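Local coordinates for phenylalanine--tRNA ligase beta subunit (Bacteroides fragilis, PDB 3IG2), which forms part of the alpha2beta2 synthetase that couples phenylalanine to tRNA(Phe) using ATP, this chain being the core domain of its beta subunit, at residues B[42-48]-B[60-64]; B[65-70]-B[114-118]. The contacts are given in a common frame with arbitrary orientation. Numbering follows the deposited sequence.

How the interactions relate
Both contacts belong to the core domain of the beta subunit, a member of the class II tRNA synthetase clan built round a mainly antiparallel sheet. Interaction 1 comes first along the chain: the loop 42-48 folds back on 60-64, whose strand 60-61 lies between strands 30-31 and 48-49 in a small antiparallel sheet. Without a gap the chain then enters interaction 2, where 65-70 leads into and along helix 66-75 and rests on strand 109-121 of the large sheet. The two centres lie about 14 Å apart. Interaction 1 is partly buried, whereas interaction 2 sits about 4 Å from the centre of the chain, so 60-70 leads from the small sheet into the domain core.

Interaction 1 of 2, residues B[42-48]-B[60-64]; sequences YPSKNLV and CMRQT
Segment 42-48 runs extended at Tyr42 and Pro43, makes a 3-10 turn at Ser44 and Lys45, and extends again to Val48, where it meets strand 60-61 of a small antiparallel sheet in the beta-subunit core domain, the catalytic-like module of the class II clan. Two i+3 bonds hold the turn, Asn46 N to Pro43 O (3.0 Å) and Leu47 N to Ser44 O (3.2 Å). Residues 60-64 are mostly extended, kinked at Gln63 (phi/psi -96/-26°). The nearest CA pairs are Val48-Met61 (5.5 Å) and Leu47-Gln63 (6.4 Å). Met61 N donates to Val48 O at 3.0 Å and 167°; a water bridges the neighbouring pair, accepting from Val48 N (2.9 Å) and donating to Met61 O (2.6 Å).

Beta-branched Val48 suits the extended backbone, its CB 4.1 Å from CB of Met61, a selenomethionine. Leu47 turns its end inward, CD2 3.9 Å from Cys60 SG, where a small, weakly polar side chain fits a buried position. The long Gln63 side chain, chi1 -141° between wells, reaches into the bend of the loop, its CD 3.7 Å from Tyr42 CB. Tyr42 at chi1 -59° (m) lays its ring against Thr64, whose hydroxyl caps Leu66 N and whose CB makes a CH-pi contact 3.9 Å from the centroid, 7° off the normal. A water hydrogen-bonds both Tyr42 OH (3.0 Å) and Thr64 OG1 (2.7 Å).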
loop_
_atom_site.group_PDB
_atom_site.type_symbol
_atom_site.label_atom_id
_atom_site.label_comp_id
_atom_site.label_asym_id
_atom_site.label_seq_id
_atom_site.Cartn_x
_atom_site.Cartn_y
_atom_site.Cartn_z
ATOM N N TYR B 42 -0.897 -22.953 -30.768
ATOM C CA TYR B 42 0.010 -24.048 -30.351
ATOM C C TYR B 42 -0.514 -25.355 -30.904
ATOM O O TYR B 42 -1.183 -26.095 -30.187
ATOM C CB TYR B 42 0.164 -24.135 -28.813
ATOM C CG TYR B 42 0.695 -22.838 -28.262
ATOM C CD1 TYR B 42 2.067 -22.574 -28.229
ATOM C CD2 TYR B 42 -0.187 -21.854 -27.829
ATOM C CE1 TYR B 42 2.542 -21.336 -27.772
ATOM C CE2 TYR B 42 0.262 -20.648 -27.375
ATOM C CZ TYR B 42 1.615 -20.389 -27.347
ATOM O OH TYR B 42 1.996 -19.159 -26.888
ATOM N N PRO B 43 -0.197 -25.648 -32.180
ATOM C CA PRO B 43 -0.824 -26.783 -32.854
ATOM C C PRO B 43 -0.487 -28.125 -32.242
ATOM O O PRO B 43 0.612 -28.352 -31.720
ATOM C CB PRO B 43 -0.274 -26.708 -34.276
ATOM C CG PRO B 43 0.311 -25.340 -34.395
ATOM C CD PRO B 43 0.757 -24.953 -33.061
ATOM N N SER B 44 -1.463 -29.007 -32.307
ATOM C CA SER B 44 -1.316 -30.358 -31.859
ATOM C C SER B 44 -0.101 -31.047 -32.534
ATOM O O SER B 44 0.627 -31.812 -31.892
ATOM C CB SER B 44 -2.648 -31.064 -32.107
ATOM O OG SER B 44 -2.490 -32.417 -32.362
ATOM N N LYS B 45 0.157 -30.726 -33.800
ATOM C CA LYS B 45 1.257 -31.376 -34.506
ATOM C C LYS B 45 2.626 -30.971 -33.987
ATOM O O LYS B 45 3.597 -31.655 -34.275
ATOM C CB LYS B 45 1.174 -31.153 -36.017
ATOM C CG LYS B 45 1.334 -29.713 -36.494
ATOM C CD LYS B 45 1.369 -29.669 -38.055
ATOM C CE LYS B 45 1.229 -28.249 -38.586
ATOM N NZ LYS B 45 1.921 -27.254 -37.693
ATOM N N ASN B 46 2.707 -29.870 -33.231
ATOM C CA ASN B 46 4.001 -29.439 -32.651
ATOM C C ASN B 46 4.220 -29.887 -31.194
ATOM O O ASN B 46 5.154 -29.445 -30.528
ATOM C CB ASN B 46 4.193 -27.922 -32.774
ATOM C CG ASN B 46 4.137 -27.446 -34.209
ATOM O OD1 ASN B 46 3.326 -26.587 -34.546
ATOM N ND2 ASN B 46 4.978 -28.019 -35.070
ATOM N N LEU B 47 3.369 -30.782 -30.717
ATOM C CA LEU B 47 3.498 -31.270 -29.346
ATOM C C LEU B 47 4.625 -32.269 -29.241
ATOM O O LEU B 47 4.838 -33.065 -30.138
ATOM C CB LEU B 47 2.214 -31.944 -28.858
ATOM C CG LEU B 47 1.041 -31.050 -28.461
ATOM C CD1 LEU B 47 -0.246 -31.916 -28.403
ATOM C CD2 LEU B 47 1.327 -30.371 -27.153
ATOM N N VAL B 48 5.313 -32.229 -28.118
ATOM C CA VAL B 48 6.316 -33.220 -27.795
ATOM C C VAL B 48 5.605 -34.366 -27.092
ATOM O O VAL B 48 5.314 -34.266 -25.910
ATOM C CB VAL B 48 7.389 -32.593 -26.863
ATOM C CG1 VAL B 48 8.464 -33.635 -26.461
ATOM C CG2 VAL B 48 8.023 -31.397 -27.539
ATOM N N CYS B 60 1.982 -35.824 -22.950
ATOM C CA CYS B 60 2.828 -34.907 -23.698
ATOM C C CYS B 60 3.416 -33.852 -22.783
ATOM O O CYS B 60 2.897 -33.609 -21.693
ATOM C CB CYS B 60 2.048 -34.250 -24.859
ATOM S SG CYS B 60 0.761 -33.054 -24.364
HETATM N N MSE B 61 4.498 -33.217 -23.241
HETATM C CA MSE B 61 5.096 -32.090 -22.538
HETATM C C MSE B 61 4.422 -30.819 -22.996
HETATM O O MSE B 61 4.140 -30.670 -24.188
HETATM C CB MSE B 61 6.599 -32.017 -22.835
HETATM C CG MSE B 61 7.353 -33.321 -22.453
HETATM SE SE MSE B 61 7.033 -33.878 -20.617
HETATM C CE MSE B 61 8.076 -32.520 -19.652
ATOM N N ARG B 62 4.205 -29.877 -22.073
ATOM C CA ARG B 62 3.424 -28.677 -22.405
ATOM C C ARG B 62 4.091 -27.819 -23.485
ATOM O O ARG B 62 5.319 -27.677 -23.541
ATOM C CB ARG B 62 3.159 -27.831 -21.156
ATOM C CG ARG B 62 4.435 -27.350 -20.467
ATOM C CD ARG B 62 4.111 -26.493 -19.205
ATOM N NE ARG B 62 5.359 -26.113 -18.552
ATOM C CZ ARG B 62 5.493 -25.784 -17.270
ATOM N NH1 ARG B 62 4.443 -25.789 -16.456
ATOM N NH2 ARG B 62 6.694 -25.460 -16.809
ATOM N N GLN B 63 3.250 -27.254 -24.343
ATOM C CA GLN B 63 3.696 -26.317 -25.363
ATOM C C GLN B 63 3.512 -24.888 -24.883
ATOM O O GLN B 63 4.189 -23.988 -25.353
ATOM C CB GLN B 63 2.877 -26.519 -26.635
ATOM C CG GLN B 63 3.684 -26.403 -27.884
ATOM C CD GLN B 63 2.861 -26.614 -29.164
ATOM O OE1 GLN B 63 1.996 -27.515 -29.263
ATOM N NE2 GLN B 63 3.161 -25.803 -30.160
ATOM N N THR B 64 2.550 -24.690 -23.973
ATOM C CA THR B 64 2.251 -23.371 -23.426
ATOM C C THR B 64 2.054 -23.506 -21.923
ATOM O O THR B 64 1.572 -24.553 -21.446
ATOM C CB THR B 64 0.965 -22.733 -24.080
ATOM O OG1 THR B 64 0.683 -21.463 -23.484
ATOM C CG2 THR B 64 -0.274 -23.636 -23.943
HETATM O O HOH W 1 1.224 -18.850 -24.000
HETATM O O HOH W 2 4.892 -29.818 -26.570
#

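Interaction 2 of 2, residues B[65-70]-B[114-118]; sequences LLFGGL and HLGLW
Here the start of helix 66-75 packs on strand 109-121 of the large, mainly antiparallel sheet at the heart of the domain. The axes of 66-70 and 114-118 approach to 9.2 Å and cross at -36°, running in roughly the same sense. Leu65, just before residues 66-70, takes the mt rotamer and lays CD1 3.5 Å from Gly116 N and 3.8 Å from His114 CB; glycine at 116 leaves room for this methyl and for the indole of Trp118. Leu65 O lies 3.3 Å from Trp118 CZ2, at the ring edge, and Leu65 CB 4.1 Å from Trp118 CH2. Leu66 points its CA-to-CB bond away, yet its CD1 returns to 4.0 Å from Trp118 NE1. Gly69 CA lies 3.4 Å from Trp118 CE2, over one face of the indole, where any CB would clash. Trp118, with chi1 near -63° (m), thus fills the gap between helix and sheet, and its NE1 donates a weak hydrogen bond of 3.3 Å and 141° to Leu66 O.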
loop_
_atom_site.group_PDB
_atom_site.type_symbol
_atom_site.label_atom_id
_atom_site.label_comp_id
_atom_site.label_asym_id
_atom_site.label_seq_id
_atom_site.Cartn_x
_atom_site.Cartn_y
_atom_site.Cartn_z
ATOM N N LEU B 65 2.363 -22.440 -21.196
ATOM C CA LEU B 65 1.973 -22.349 -19.787
ATOM C C LEU B 65 0.488 -22.162 -19.533
ATOM O O LEU B 65 -0.009 -22.429 -18.421
ATOM C CB LEU B 65 2.708 -21.190 -19.108
ATOM C CG LEU B 65 4.249 -21.309 -19.044
ATOM C CD1 LEU B 65 4.769 -20.178 -18.228
ATOM C CD2 LEU B 65 4.643 -22.627 -18.446
ATOM N N LEU B 66 -0.236 -21.670 -20.520
ATOM C CA LEU B 66 -1.598 -21.189 -20.267
ATOM C C LEU B 66 -2.457 -22.161 -19.468
ATOM O O LEU B 66 -3.064 -21.786 -18.439
ATOM C CB LEU B 66 -2.300 -20.922 -21.594
ATOM C CG LEU B 66 -3.786 -20.617 -21.525
ATOM C CD1 LEU B 66 -4.018 -19.307 -20.791
ATOM C CD2 LEU B 66 -4.321 -20.529 -22.936
ATOM N N PHE B 67 -2.550 -23.397 -19.962
ATOM C CA PHE B 67 -3.548 -24.335 -19.442
ATOM C C PHE B 67 -3.360 -24.702 -17.972
ATOM O O PHE B 67 -4.334 -24.784 -17.220
ATOM C CB PHE B 67 -3.616 -25.584 -20.311
ATOM C CG PHE B 67 -3.916 -25.287 -21.753
ATOM C CD1 PHE B 67 -5.055 -24.581 -22.108
ATOM C CD2 PHE B 67 -3.070 -25.727 -22.758
ATOM C CE1 PHE B 67 -5.339 -24.326 -23.442
ATOM C CE2 PHE B 67 -3.350 -25.477 -24.094
ATOM C CZ PHE B 67 -4.470 -24.778 -24.438
ATOM N N GLY B 68 -2.113 -24.885 -17.554
ATOM C CA GLY B 68 -1.859 -25.143 -16.163
ATOM C C GLY B 68 -2.380 -24.025 -15.280
ATOM O O GLY B 68 -2.924 -24.282 -14.218
ATOM N N GLY B 69 -2.191 -22.784 -15.714
ATOM C CA GLY B 69 -2.713 -21.633 -14.971
ATOM C C GLY B 69 -4.242 -21.624 -14.908
ATOM O O GLY B 69 -4.811 -21.229 -13.896
ATOM N N LEU B 70 -4.908 -22.055 -15.978
ATOM C CA LEU B 70 -6.371 -22.115 -15.966
ATOM C C LEU B 70 -6.841 -23.198 -15.008
ATOM O O LEU B 70 -7.811 -22.988 -14.315
ATOM C CB LEU B 70 -6.965 -22.338 -17.356
ATOM C CG LEU B 70 -6.775 -21.241 -18.403
ATOM C CD1 LEU B 70 -7.401 -21.675 -19.707
ATOM C CD2 LEU B 70 -7.322 -19.880 -17.964
ATOM N N HIS B 114 9.558 -19.568 -20.223
ATOM C CA HIS B 114 8.513 -18.552 -20.253
ATOM C C HIS B 114 8.180 -18.028 -18.875
ATOM O O HIS B 114 8.375 -18.714 -17.881
ATOM C CB HIS B 114 7.236 -19.115 -20.889
ATOM C CG HIS B 114 7.399 -19.478 -22.328
ATOM N ND1 HIS B 114 6.962 -18.666 -23.354
ATOM C CD2 HIS B 114 7.991 -20.548 -22.915
ATOM C CE1 HIS B 114 7.278 -19.224 -24.517
ATOM N NE2 HIS B 114 7.905 -20.365 -24.276
ATOM N N LEU B 115 7.671 -16.801 -18.843
ATOM C CA LEU B 115 6.999 -16.274 -17.685
ATOM C C LEU B 115 5.507 -16.085 -18.049
ATOM O O LEU B 115 5.165 -15.339 -18.985
ATOM C CB LEU B 115 7.641 -14.946 -17.264
ATOM C CG LEU B 115 6.901 -14.124 -16.191
ATOM C CD1 LEU B 115 6.754 -14.882 -14.837
ATOM C CD2 LEU B 115 7.571 -12.731 -15.971
ATOM N N GLY B 116 4.621 -16.759 -17.329
ATOM C CA GLY B 116 3.197 -16.499 -17.535
ATOM C C GLY B 116 2.615 -15.686 -16.388
ATOM O O GLY B 116 3.013 -15.861 -15.243
ATOM N N LEU B 117 1.669 -14.813 -16.704
ATOM C CA LEU B 117 0.886 -14.081 -15.721
ATOM C C LEU B 117 -0.575 -14.298 -16.019
ATOM O O LEU B 117 -0.981 -14.229 -17.172
ATOM C CB LEU B 117 1.078 -12.558 -15.849
ATOM C CG LEU B 117 2.464 -11.943 -15.978
ATOM C CD1 LEU B 117 2.328 -10.398 -16.019
ATOM C CD2 LEU B 117 3.343 -12.392 -14.862
ATOM N N TRP B 118 -1.350 -14.506 -14.950
ATOM C CA TRP B 118 -2.789 -14.645 -15.010
ATOM C C TRP B 118 -3.429 -13.714 -14.011
ATOM O O TRP B 118 -3.096 -13.728 -12.823
ATOM C CB TRP B 118 -3.220 -16.046 -14.637
ATOM C CG TRP B 118 -2.739 -17.147 -15.541
ATOM C CD1 TRP B 118 -3.459 -17.781 -16.531
ATOM C CD2 TRP B 118 -1.459 -17.792 -15.489
ATOM N NE1 TRP B 118 -2.688 -18.792 -17.097
ATOM C CE2 TRP B 118 -1.460 -18.813 -16.477
ATOM C CE3 TRP B 118 -0.297 -17.602 -14.700
ATOM C CZ2 TRP B 118 -0.349 -19.630 -16.708
ATOM C CZ3 TRP B 118 0.796 -18.441 -14.906
ATOM C CH2 TRP B 118 0.759 -19.449 -15.908
#